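Local atomic coordinates of putative ABC transporter subunit, substrate-binding component (Rhodopseudomonas palustris, PDB entry 4EVQ), a protein that binds 4-hydroxybenzoate as the solute-binding component of an ABC transporter, probably to deliver lignin-derived benzoate compounds for uptake. Residues V111-A116 and T131-G136; A16-L21 and S57-D62; E81-L86 and D105-I110. All coordinates share one frame; numbering follows the deposited sequence.

Contact 1. Residues V111-A116 and T131-G136. With PHB (p-hydroxybenzoic acid), chain H.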
ATOM      1  N   VAL A 111       6.251   2.283   7.744  1.00  8.41           N
ATOM      2  CA  VAL A 111       6.143   2.029   6.299  1.00  8.27           C
ATOM      3  C   VAL A 111       4.711   2.274   5.892  1.00  6.87           C
ATOM      4  O   VAL A 111       3.818   1.550   6.320  1.00  8.39           O
ATOM      5  CB  VAL A 111       6.565   0.607   5.990  1.00  7.23           C
ATOM      6  CG1 VAL A 111       6.405   0.298   4.497  1.00  8.98           C
ATOM      7  CG2 VAL A 111       7.976   0.348   6.422  1.00  9.76           C
ATOM      8  N   PRO A 112       4.469   3.266   5.027  1.00  8.00           N
ATOM      9  CA  PRO A 112       3.098   3.695   4.726  1.00  7.68           C
ATOM     10  C   PRO A 112       2.583   3.137   3.380  1.00  6.96           C
ATOM     11  O   PRO A 112       1.546   3.563   2.915  1.00  7.66           O
ATOM     12  CB  PRO A 112       3.235   5.219   4.647  1.00  8.70           C
ATOM     13  CG  PRO A 112       4.524   5.397   3.980  1.00  9.37           C
ATOM     14  CD  PRO A 112       5.404   4.283   4.529  1.00  7.67           C
ATOM     15  N   ASN A 113       3.366   2.291   2.740  1.00  6.64           N
ATOM     16  CA  ASN A 113       2.841   1.587   1.569  1.00  6.24           C
ATOM     17  C   ASN A 113       3.576   0.280   1.245  1.00  7.07           C
ATOM     18  O   ASN A 113       2.954  -0.780   1.200  1.00  7.79           O
ATOM     19  CB  ASN A 113       2.868   2.429   0.271  1.00  5.85           C
ATOM     20  CG  ASN A 113       2.204   1.672  -0.867  1.00  6.79           C
ATOM     21  OD1 ASN A 113       0.985   1.494  -0.851  1.00  7.67           O
ATOM     22  ND2 ASN A 113       3.016   1.129  -1.787  1.00  7.03           N
ATOM     23  N   ALA A 114       4.886   0.337   1.005  1.00  7.36           N
ATOM     24  CA  ALA A 114       5.627  -0.814   0.483  1.00  7.43           C
ATOM     25  C   ALA A 114       5.189  -2.104   1.128  1.00  7.37           C
ATOM     26  O   ALA A 114       5.255  -2.252   2.355  1.00  7.99           O
ATOM     27  CB  ALA A 114       7.132  -0.635   0.660  1.00  7.52           C
ATOM     28  N   GLY A 115       4.794  -3.055   0.323  1.00  6.95           N
ATOM     29  CA  GLY A 115       4.276  -4.328   0.795  1.00  6.43           C
ATOM     30  C   GLY A 115       5.272  -5.406   1.024  1.00  6.93           C
ATOM     31  O   GLY A 115       4.871  -6.524   1.419  1.00  7.74           O
ATOM     32  N   ALA A 116       6.554  -5.119   0.855  1.00  6.79           N
ATOM     33  CA  ALA A 116       7.574  -6.167   0.874  1.00  7.24           C
ATOM     34  C   ALA A 116       7.329  -7.136   2.016  1.00  7.51           C
ATOM     35  O   ALA A 116       7.301  -6.736   3.192  1.00  8.51           O
ATOM     36  CB  ALA A 116       8.961  -5.530   0.996  1.00  8.23           C
ATOM     37  N   THR A 131       1.641   0.512   8.066  1.00  8.43           N
ATOM     38  CA  THR A 131       0.255   0.908   8.069  1.00  8.63           C
ATOM     39  C   THR A 131      -0.518   0.491   6.791  1.00  6.76           C
ATOM     40  O   THR A 131      -1.694   0.836   6.661  1.00  7.83           O
ATOM     41  CB  THR A 131       0.047   2.378   8.297  1.00  8.53           C
ATOM     42  OG1 THR A 131       0.662   3.126   7.232  1.00  9.06           O
ATOM     43  CG2 THR A 131       0.593   2.844   9.649  1.00  9.83           C
ATOM     44  N   SER A 132       0.147  -0.257   5.934  1.00  7.05           N
ATOM     45  CA  SER A 132      -0.431  -0.610   4.646  1.00  6.83           C
ATOM     46  C   SER A 132      -0.922  -2.058   4.597  1.00  7.68           C
ATOM     47  O   SER A 132      -2.048  -2.278   4.965  1.00  7.63           O
ATOM     48  CB  SER A 132       0.561  -0.244   3.569  1.00  8.11           C
ATOM     49  OG  SER A 132       1.774  -0.945   3.717  1.00  7.63           O
ATOM     50  N   PHE A 133      -0.075  -2.996   4.179  1.00  7.12           N
ATOM     51  CA  PHE A 133      -0.423  -4.379   3.854  1.00  6.96           C
ATOM     52  C   PHE A 133       0.878  -5.105   3.574  1.00  7.40           C
ATOM     53  O   PHE A 133       1.918  -4.469   3.379  1.00  7.10           O
ATOM     54  CB  PHE A 133      -1.367  -4.455   2.630  1.00  7.30           C
ATOM     55  CG  PHE A 133      -0.701  -3.919   1.420  1.00  7.53           C
ATOM     56  CD1 PHE A 133      -0.641  -2.556   1.222  1.00  6.98           C
ATOM     57  CD2 PHE A 133       0.027  -4.738   0.573  1.00  8.03           C
ATOM     58  CE1 PHE A 133       0.131  -2.035   0.216  1.00  7.90           C
ATOM     59  CE2 PHE A 133       0.765  -4.187  -0.475  1.00  8.21           C
ATOM     60  CZ  PHE A 133       0.831  -2.849  -0.607  1.00  8.73           C
ATOM     61  N   ALA A 134       0.793  -6.435   3.464  1.00  7.25           N
ATOM     62  CA  ALA A 134       1.846  -7.251   2.935  1.00  6.94           C
ATOM     63  C   ALA A 134       1.469  -7.796   1.565  1.00  6.99           C
ATOM     64  O   ALA A 134       0.326  -8.273   1.366  1.00  7.88           O
ATOM     65  CB  ALA A 134       2.139  -8.398   3.892  1.00  9.39           C
ATOM     66  N   ASN A 135       2.437  -7.802   0.663  1.00  6.54           N
ATOM     67  CA  ASN A 135       2.215  -8.216  -0.725  1.00  7.07           C
ATOM     68  C   ASN A 135       1.622  -9.598  -0.844  1.00  8.40           C
ATOM     69  O   ASN A 135       0.675  -9.809  -1.578  1.00  8.88           O
ATOM     70  CB  ASN A 135       3.560  -8.198  -1.454  1.00  8.02           C
ATOM     71  CG  ASN A 135       4.082  -6.799  -1.756  1.00  7.98           C
ATOM     72  OD1 ASN A 135       3.326  -5.849  -1.910  1.00  8.64           O
ATOM     73  ND2 ASN A 135       5.388  -6.698  -1.875  1.00  7.90           N
ATOM     74  N   GLY A 136       2.185 -10.569  -0.142  1.00  7.93           N
ATOM     75  CA  GLY A 136       1.707 -11.931  -0.344  1.00  7.92           C
ATOM     76  C   GLY A 136       0.302 -12.081   0.203  1.00  9.12           C
ATOM     77  O   GLY A 136      -0.533 -12.782  -0.390  1.00 10.67           O
TER
HETATM   78  C1' PHB H 406       5.370  -1.778  -3.699  1.00  6.09           C
HETATM   79  O1' PHB H 406       6.403  -1.666  -4.399  1.00  6.61           O
HETATM   80  O2' PHB H 406       5.365  -2.396  -2.562  1.00  7.16           O
HETATM   81  C1  PHB H 406       4.076  -1.200  -4.115  1.00  5.93           C
HETATM   82  C2  PHB H 406       4.064  -0.122  -5.001  1.00  6.44           C
HETATM   83  C3  PHB H 406       2.853   0.414  -5.410  1.00  6.91           C
HETATM   84  C4  PHB H 406       1.692  -0.125  -4.961  1.00  6.92           C
HETATM   85  C5  PHB H 406       1.679  -1.178  -4.065  1.00  6.17           C
HETATM   86  C6  PHB H 406       2.875  -1.699  -3.669  1.00  6.48           C
HETATM   87  O4  PHB H 406       0.506   0.379  -5.351  1.00 13.73           O
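Phe133 turns the rim of its ring to Asn113: CE1 lies 3.8 Å from Asn113 OD1, which sits in the ring plane at its edge, while the amide and ring planes stand 69° apart. The same edge reaches the ligand, with Phe133 CZ 3.9 Å from C6 of p-hydroxybenzoic acid. The ring gets there because CG stands between the backbone N and the carbonyl carbon (chi1 63°), which brings the end of the ring up to 111-116. Asn113 borders the ligand from its other branch, ND2 approaching C6 at 3.4 Å; its amide is fixed from outside, OD1 by Gln292 and ND2 by the carbonyl of Val90. Gly115 N gives a nearly straight hydrogen bond (167°) to carboxylate O2' of the ligand, 3.0 Å away. Segment 111-116 starts on the end of strand 109-111, while 131-136 leaves strand 128-130 for helix 135-148 and the second sheet, one of the connections between the two lobes of the periplasmic binding protein fold. Ser132 OG hydrogen-bonds Asn113 O at 2.8 Å, coming from above the carbonyl plane. Further along, Asn135 N bonds Gly115 O at 2.9 Å. The Asn135 side chain bends back over the Gly115 peptide, OD1 lying 3.2 Å from Gly115 CA; OD1 is buried without a polar partner, whereas ND2 is held by Glu166. The Phe133 ring also meets those of Phe240 and His261, at inclined angles.

Contact 2. Residues A16-L21 and S57-D62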
ATOM      1  N   ALA A  16      10.624  21.686  16.751  1.00 29.37           N
ATOM      2  CA  ALA A  16       9.733  20.787  16.019  1.00 27.71           C
ATOM      3  C   ALA A  16      10.272  19.347  16.030  1.00 25.85           C
ATOM      4  O   ALA A  16      11.482  19.122  16.056  1.00 25.55           O
ATOM      5  CB  ALA A  16       9.544  21.284  14.603  1.00 30.04           C
ATOM      6  N   LEU A  17       9.361  18.377  16.068  1.00 23.47           N
ATOM      7  CA  LEU A  17       9.701  16.973  15.863  1.00 22.90           C
ATOM      8  C   LEU A  17      10.017  16.832  14.382  1.00 20.54           C
ATOM      9  O   LEU A  17       9.215  17.251  13.539  1.00 21.34           O
ATOM     10  CB  LEU A  17       8.483  16.114  16.224  1.00 26.48           C
ATOM     11  CG  LEU A  17       8.645  14.652  16.602  1.00 30.85           C
ATOM     12  CD1 LEU A  17       7.559  14.273  17.618  1.00 31.64           C
ATOM     13  CD2 LEU A  17       8.554  13.788  15.409  1.00 33.11           C
ATOM     14  N   LYS A  18      11.177  16.270  14.051  1.00 19.28           N
ATOM     15  CA  LYS A  18      11.584  16.127  12.656  1.00 18.55           C
ATOM     16  C   LYS A  18      11.186  14.758  12.161  1.00 15.53           C
ATOM     17  O   LYS A  18      11.697  13.734  12.599  1.00 15.42           O
ATOM     18  CB  LYS A  18      13.090  16.333  12.471  1.00 21.56           C
ATOM     19  CG  LYS A  18      13.574  17.683  12.919  1.00 26.53           C
ATOM     20  CD  LYS A  18      15.061  17.819  12.650  1.00 30.60           C
ATOM     21  CE  LYS A  18      15.326  18.006  11.165  1.00 33.70           C
ATOM     22  NZ  LYS A  18      16.737  18.521  10.994  1.00 35.78           N
ATOM     23  N   VAL A  19      10.258  14.765  11.235  1.00 14.50           N
ATOM     24  CA  VAL A  19       9.729  13.537  10.646  1.00 14.33           C
ATOM     25  C   VAL A  19      10.313  13.433   9.242  1.00 13.83           C
ATOM     26  O   VAL A  19      10.017  14.256   8.354  1.00 14.48           O
ATOM     27  CB  VAL A  19       8.214  13.540  10.649  1.00 16.77           C
ATOM     28  CG1 VAL A  19       7.708  12.246   9.989  1.00 18.53           C
ATOM     29  CG2 VAL A  19       7.657  13.627  12.064  1.00 18.88           C
ATOM     30  N   GLY A  20      11.186  12.458   9.045  1.00 14.76           N
ATOM     31  CA  GLY A  20      11.760  12.225   7.746  1.00 13.73           C
ATOM     32  C   GLY A  20      10.824  11.434   6.877  1.00 12.90           C
ATOM     33  O   GLY A  20      10.350  10.397   7.323  1.00 14.81           O
ATOM     34  N   LEU A  21      10.543  11.926   5.687  1.00 10.99           N
ATOM     35  CA  LEU A  21       9.632  11.277   4.747  1.00 12.54           C
ATOM     36  C   LEU A  21      10.414  10.872   3.573  1.00 13.17           C
ATOM     37  O   LEU A  21      10.865  11.733   2.801  1.00 16.04           O
ATOM     38  CB  LEU A  21       8.506  12.168   4.274  1.00 15.11           C
ATOM     39  CG  LEU A  21       7.534  12.756   5.236  1.00 15.57           C
ATOM     40  CD1 LEU A  21       6.347  13.379   4.465  1.00 15.94           C
ATOM     41  CD2 LEU A  21       7.011  11.666   6.137  1.00 16.51           C
ATOM     42  N   SER A  57       7.856  19.023  11.761  1.00 20.26           N
ATOM     43  CA  SER A  57       8.546  19.467  10.558  1.00 21.40           C
ATOM     44  C   SER A  57       8.820  18.238   9.686  1.00 20.26           C
ATOM     45  O   SER A  57       9.509  17.316  10.102  1.00 20.59           O
ATOM     46  CB  SER A  57       9.860  20.149  10.950  1.00 24.52           C
ATOM     47  OG  SER A  57      10.681  20.321   9.808  1.00 26.81           O
ATOM     48  N   PHE A  58       8.314  18.248   8.456  1.00 19.93           N
ATOM     49  CA  PHE A  58       8.526  17.133   7.534  1.00 19.34           C
ATOM     50  C   PHE A  58       9.743  17.419   6.677  1.00 18.58           C
ATOM     51  O   PHE A  58       9.832  18.459   6.022  1.00 22.86           O
ATOM     52  CB  PHE A  58       7.309  16.898   6.631  1.00 20.27           C
ATOM     53  CG  PHE A  58       6.115  16.311   7.349  1.00 22.87           C
ATOM     54  CD1 PHE A  58       6.153  15.017   7.847  1.00 23.92           C
ATOM     55  CD2 PHE A  58       4.951  17.038   7.497  1.00 24.89           C
ATOM     56  CE1 PHE A  58       5.072  14.478   8.500  1.00 25.58           C
ATOM     57  CE2 PHE A  58       3.850  16.486   8.166  1.00 25.01           C
ATOM     58  CZ  PHE A  58       3.912  15.216   8.647  1.00 25.45           C
ATOM     59  N   VAL A  59      10.679  16.495   6.684  1.00 15.27           N
ATOM     60  CA  VAL A  59      11.851  16.570   5.855  1.00 14.93           C
ATOM     61  C   VAL A  59      11.625  15.597   4.724  1.00 12.81           C
ATOM     62  O   VAL A  59      11.722  14.371   4.916  1.00 13.09           O
ATOM     63  CB  VAL A  59      13.114  16.206   6.646  1.00 16.82           C
ATOM     64  CG1 VAL A  59      14.312  16.333   5.755  1.00 16.28           C
ATOM     65  CG2 VAL A  59      13.214  17.106   7.907  1.00 20.07           C
ATOM     66  N   LYS A  60      11.341  16.110   3.532  0.52 11.76           N
ATOM     67  CA  LYS A  60      10.871  15.264   2.436  0.52 10.37           C
ATOM     68  C   LYS A  60      12.004  14.926   1.471  0.52 11.68           C
ATOM     69  O   LYS A  60      12.546  15.814   0.798  0.52 11.39           O
ATOM     70  CB  LYS A  60       9.757  16.003   1.710  0.52 11.20           C
ATOM     71  CG  LYS A  60       8.591  16.385   2.601  0.52 11.86           C
ATOM     72  CD  LYS A  60       7.562  17.227   1.879  0.52 13.40           C
ATOM     73  CE  LYS A  60       6.348  17.458   2.751  0.52 15.92           C
ATOM     74  NZ  LYS A  60       5.331  18.288   2.031  0.52 17.07           N
ATOM     75  N   VAL A  61      12.346  13.653   1.366  1.00 11.74           N
ATOM     76  CA  VAL A  61      13.451  13.182   0.544  1.00 12.09           C
ATOM     77  C   VAL A  61      12.852  12.315  -0.543  1.00 10.80           C
ATOM     78  O   VAL A  61      12.128  11.352  -0.277  1.00 12.30           O
ATOM     79  CB  VAL A  61      14.474  12.400   1.386  1.00 13.12           C
ATOM     80  CG1 VAL A  61      15.558  11.786   0.529  1.00 14.01           C
ATOM     81  CG2 VAL A  61      15.069  13.319   2.484  1.00 14.30           C
ATOM     82  N   ASP A  62      13.128  12.676  -1.788  1.00 10.22           N
ATOM     83  CA  ASP A  62      12.665  11.954  -2.936  1.00 10.22           C
ATOM     84  C   ASP A  62      13.484  10.724  -3.212  1.00 10.44           C
ATOM     85  O   ASP A  62      14.651  10.819  -3.578  1.00 11.96           O
ATOM     86  CB  ASP A  62      12.780  12.873  -4.142  1.00  9.64           C
ATOM     87  CG  ASP A  62      12.218  12.246  -5.420  1.00  9.73           C
ATOM     88  OD1 ASP A  62      11.527  11.185  -5.373  1.00 10.49           O
ATOM     89  OD2 ASP A  62      12.457  12.852  -6.484  1.00 12.43           O
TER
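Leu17-Leu21 and Ser57-Val61 pair as parallel strands, their axes 4.6 Å apart at closest approach and 21° from aligned, with five backbone hydrogen bonds alternating in direction from Ser57 N to Leu17 O through to Val61 N to Leu21 O. Along each extended strand the side chains alternate between the two faces of the sheet. On one face Phe58 is flanked by Val19 and Leu21. Val19 runs beside Phe58 in the same direction, its CG1 3.8 Å from Phe58 CE1. Leu21 instead crosses the phenyl obliquely, bringing CG to 3.7 Å from Phe58 CD1; its CD1 and CD2 also come close to that ring atom, so the ring's CD1 corner is in contact with the whole isobutyl end. Leu40 of helix 30-46 touches both Leu21 and Phe58, placing this apolar cluster between sheet and helix. Parallel strands 17-23 and 54-62, adjacent in the sheet and joined through helix 30-46 with the short strand 50-51 on the way, make a beta-alpha-beta crossover in one lobe of the periplasmic binding protein fold; strand 17-23 lies between 54-62 and 85-88. The other face carries Lys18, Ser57 and Val59. The aliphatic part of Lys18 bends at chi3 (74°) and crosses Val59, CE meeting CG2 at 4.0 Å, while its NZ is hydrogen-bonded to the carbonyl of Glu81. At the N-terminal end of the pairing, Ala16 CB abuts Ser57 CB at 3.8 Å.

Contact 3. Residues E81-L86 and D105-I110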
ATOM      1  N   GLU A  81      20.264  14.585   8.596  1.00 19.59           N
ATOM      2  CA  GLU A  81      19.080  15.377   8.937  1.00 18.70           C
ATOM      3  C   GLU A  81      18.648  15.162  10.379  1.00 18.74           C
ATOM      4  O   GLU A  81      17.802  15.897  10.890  1.00 20.46           O
ATOM      5  CB  GLU A  81      17.893  15.016   8.051  1.00 18.36           C
ATOM      6  CG  GLU A  81      18.097  15.248   6.565  1.00 18.69           C
ATOM      7  CD  GLU A  81      17.947  16.683   6.142  1.00 21.18           C
ATOM      8  OE1 GLU A  81      17.727  17.567   7.012  1.00 22.33           O
ATOM      9  OE2 GLU A  81      18.041  16.908   4.912  1.00 21.35           O
ATOM     10  N   LYS A  82      19.207  14.140  11.016  1.00 18.94           N
ATOM     11  CA  LYS A  82      18.871  13.764  12.401  1.00 19.99           C
ATOM     12  C   LYS A  82      17.363  13.647  12.610  1.00 17.69           C
ATOM     13  O   LYS A  82      16.808  14.173  13.569  1.00 19.29           O
ATOM     14  CB  LYS A  82      19.507  14.760  13.390  1.00 24.74           C
ATOM     15  CG  LYS A  82      21.038  14.897  13.197  1.00 29.79           C
ATOM     16  CD  LYS A  82      21.643  15.954  14.114  1.00 33.76           C
ATOM     17  CE  LYS A  82      21.107  17.374  13.818  1.00 36.73           C
ATOM     18  NZ  LYS A  82      22.011  18.440  14.353  1.00 38.60           N
ATOM     19  N   ALA A  83      16.693  12.865  11.751  1.00 15.97           N
ATOM     20  CA  ALA A  83      15.264  12.729  11.905  1.00 16.22           C
ATOM     21  C   ALA A  83      14.950  12.076  13.243  1.00 16.62           C
ATOM     22  O   ALA A  83      15.673  11.213  13.711  1.00 16.43           O
ATOM     23  CB  ALA A  83      14.722  11.855  10.797  1.00 16.31           C
ATOM     24  N   ASP A  84      13.806  12.426  13.794  1.00 14.41           N
ATOM     25  CA  ASP A  84      13.328  11.798  15.014  1.00 14.46           C
ATOM     26  C   ASP A  84      12.506  10.554  14.725  1.00 14.74           C
ATOM     27  O   ASP A  84      12.393   9.641  15.543  1.00 14.65           O
ATOM     28  CB  ASP A  84      12.463  12.782  15.819  1.00 16.05           C
ATOM     29  CG  ASP A  84      13.260  13.983  16.332  1.00 18.80           C
ATOM     30  OD1 ASP A  84      14.272  13.762  17.048  1.00 20.50           O
ATOM     31  OD2 ASP A  84      12.865  15.121  16.006  1.00 19.77           O
ATOM     32  N   VAL A  85      11.884  10.551  13.544  1.00 13.32           N
ATOM     33  CA  VAL A  85      11.002   9.465  13.082  1.00 12.88           C
ATOM     34  C   VAL A  85      11.210   9.360  11.599  1.00 11.39           C
ATOM     35  O   VAL A  85      11.500  10.371  10.956  1.00 12.67           O
ATOM     36  CB  VAL A  85       9.496   9.810  13.346  1.00 15.35           C
ATOM     37  CG1 VAL A  85       8.531   8.742  12.766  1.00 15.14           C
ATOM     38  CG2 VAL A  85       9.252   9.996  14.880  1.00 17.96           C
ATOM     39  N   LEU A  86      11.114   8.141  11.080  1.00  9.86           N
ATOM     40  CA  LEU A  86      11.255   7.870   9.654  1.00 10.57           C
ATOM     41  C   LEU A  86       9.982   7.243   9.092  1.00  9.69           C
ATOM     42  O   LEU A  86       9.462   6.282   9.651  1.00 11.34           O
ATOM     43  CB  LEU A  86      12.419   6.913   9.427  1.00 12.03           C
ATOM     44  CG  LEU A  86      12.696   6.410   8.020  1.00 13.20           C
ATOM     45  CD1 LEU A  86      13.094   7.542   7.107  1.00 13.41           C
ATOM     46  CD2 LEU A  86      13.818   5.384   8.096  1.00 14.09           C
ATOM     47  N   ASP A 105      19.250   0.846  13.555  1.00 15.89           N
ATOM     48  CA  ASP A 105      19.422   2.137  14.207  1.00 15.49           C
ATOM     49  C   ASP A 105      18.489   2.316  15.409  1.00 15.70           C
ATOM     50  O   ASP A 105      18.883   2.882  16.426  1.00 17.85           O
ATOM     51  CB  ASP A 105      19.166   3.248  13.196  1.00 18.05           C
ATOM     52  CG  ASP A 105      19.277   4.594  13.804  1.00 19.79           C
ATOM     53  OD1 ASP A 105      20.420   5.084  13.930  1.00 21.75           O
ATOM     54  OD2 ASP A 105      18.251   5.157  14.216  1.00 19.20           O
ATOM     55  N   GLY A 106      17.264   1.846  15.308  1.00 15.18           N
ATOM     56  CA  GLY A 106      16.259   1.960  16.339  1.00 15.69           C
ATOM     57  C   GLY A 106      15.282   3.122  16.196  1.00 14.45           C
ATOM     58  O   GLY A 106      14.325   3.210  16.919  1.00 14.80           O
ATOM     59  N   ILE A 107      15.533   4.044  15.273  1.00 13.09           N
ATOM     60  CA  ILE A 107      14.622   5.140  15.036  1.00 12.08           C
ATOM     61  C   ILE A 107      13.179   4.615  14.771  1.00 11.21           C
ATOM     62  O   ILE A 107      12.969   3.640  14.011  1.00 11.90           O
ATOM     63  CB  ILE A 107      15.092   5.990  13.810  1.00 11.72           C
ATOM     64  CG1 ILE A 107      14.218   7.215  13.592  1.00 12.88           C
ATOM     65  CG2 ILE A 107      15.123   5.119  12.531  1.00 12.84           C
ATOM     66  CD1 ILE A 107      14.850   8.211  12.572  1.00 12.29           C
ATOM     67  N   PRO A 108      12.161   5.267  15.362  1.00 11.98           N
ATOM     68  CA  PRO A 108      10.775   4.827  15.048  1.00 12.17           C
ATOM     69  C   PRO A 108      10.542   4.979  13.565  1.00 11.30           C
ATOM     70  O   PRO A 108      10.804   6.029  12.972  1.00 11.13           O
ATOM     71  CB  PRO A 108       9.915   5.807  15.844  1.00 12.86           C
ATOM     72  CG  PRO A 108      10.833   6.220  17.050  1.00 12.46           C
ATOM     73  CD  PRO A 108      12.189   6.325  16.401  1.00 12.22           C
ATOM     74  N   THR A 109      10.062   3.893  12.966  1.00  9.94           N
ATOM     75  CA  THR A 109       9.941   3.767  11.496  1.00 10.44           C
ATOM     76  C   THR A 109       8.570   3.242  11.130  1.00  9.56           C
ATOM     77  O   THR A 109       8.159   2.183  11.605  1.00 10.95           O
ATOM     78  CB  THR A 109      11.022   2.819  10.979  1.00 11.87           C
ATOM     79  OG1 THR A 109      12.301   3.352  11.298  1.00 12.76           O
ATOM     80  CG2 THR A 109      10.933   2.635   9.471  1.00 11.36           C
ATOM     81  N   ILE A 110       7.881   3.957  10.256  1.00  8.80           N
ATOM     82  CA  ILE A 110       6.570   3.543   9.780  1.00  8.93           C
ATOM     83  C   ILE A 110       6.600   3.451   8.246  1.00  9.03           C
ATOM     84  O   ILE A 110       6.936   4.402   7.574  1.00  8.80           O
ATOM     85  CB  ILE A 110       5.463   4.536  10.245  1.00  9.31           C
ATOM     86  CG1 ILE A 110       5.537   4.758  11.755  1.00 10.63           C
ATOM     87  CG2 ILE A 110       4.107   4.093   9.733  1.00 10.17           C
ATOM     88  CD1 ILE A 110       4.690   5.946  12.214  1.00 13.27           C
TER
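Ile107 points its CD1 at the backbone of 81-86, 3.3 Å from Ala83 O, and the same methyl meets Ala83 CB and Leu86 CB at longer range. CG1 stands anti to the backbone N (chi1 -176°) and the chain runs on extended, carrying the methyl to these partners. Pro108 lies next to it, its CD 3.4 Å from Asp84 O and its CB facing Val85 CG2. Two backbone hydrogen bonds join the strands: Leu86 N to Pro108 O, 2.9 Å and nearly straight at 172°, and Ile110 N to Leu86 O, also 2.9 Å. Leu86 and Thr109, paired across the parallel strands, run alongside each other on one face of the sheet, with Thr109 OG1 4.0 Å from Leu86 CB. In the next shell, that hydroxyl is turned back to donate to Ile107 O at 2.8 Å. Ile107 N donates to Asp105 OD2, a bond bent to 141° that closes an Asx turn at the end of helix 92-105. Strand 85-88, helix 92-105 and strand 109-111 form a beta-alpha-beta unit, and Met98 and Ala102 of its helix touch both Leu86 and Thr109. Pro108 also touches helix 314-322. Cohesion between the segments thus rests on two backbone hydrogen bonds, carbon-to-carbonyl contacts and a few apolar side-chain contacts, with no side-chain hydrogen bond across; Asp105 and Thr109 instead bond the N and O of Ile107, holding the residue whose CD1 makes the contact.

In the fold
From the N terminus, contact 2 comes first: strand 17-23 pairs with strand 54-62, closing a loop of 35 residues that includes helix 30-46. The chain then passes through helix 67-80 to contact 3, whose closed loop holds helix 92-105. Contact 1 follows, joining 111-116 to 131-136 and closing a loop of 14 residues that holds strand 128-130. The three lie in series, neither nested nor crossed. Contacts 2 and 3 touch within one sheet, where Lys18 O probably accepts from Asp84 N at 2.8 Å. Contacts 3 and 1 meet where Ile110 CG2 packs on Thr131 CG2 at 3.7 Å, so the end of the sheet packs against the loops that carry pocket residues; contacts 1 and 2 do not touch.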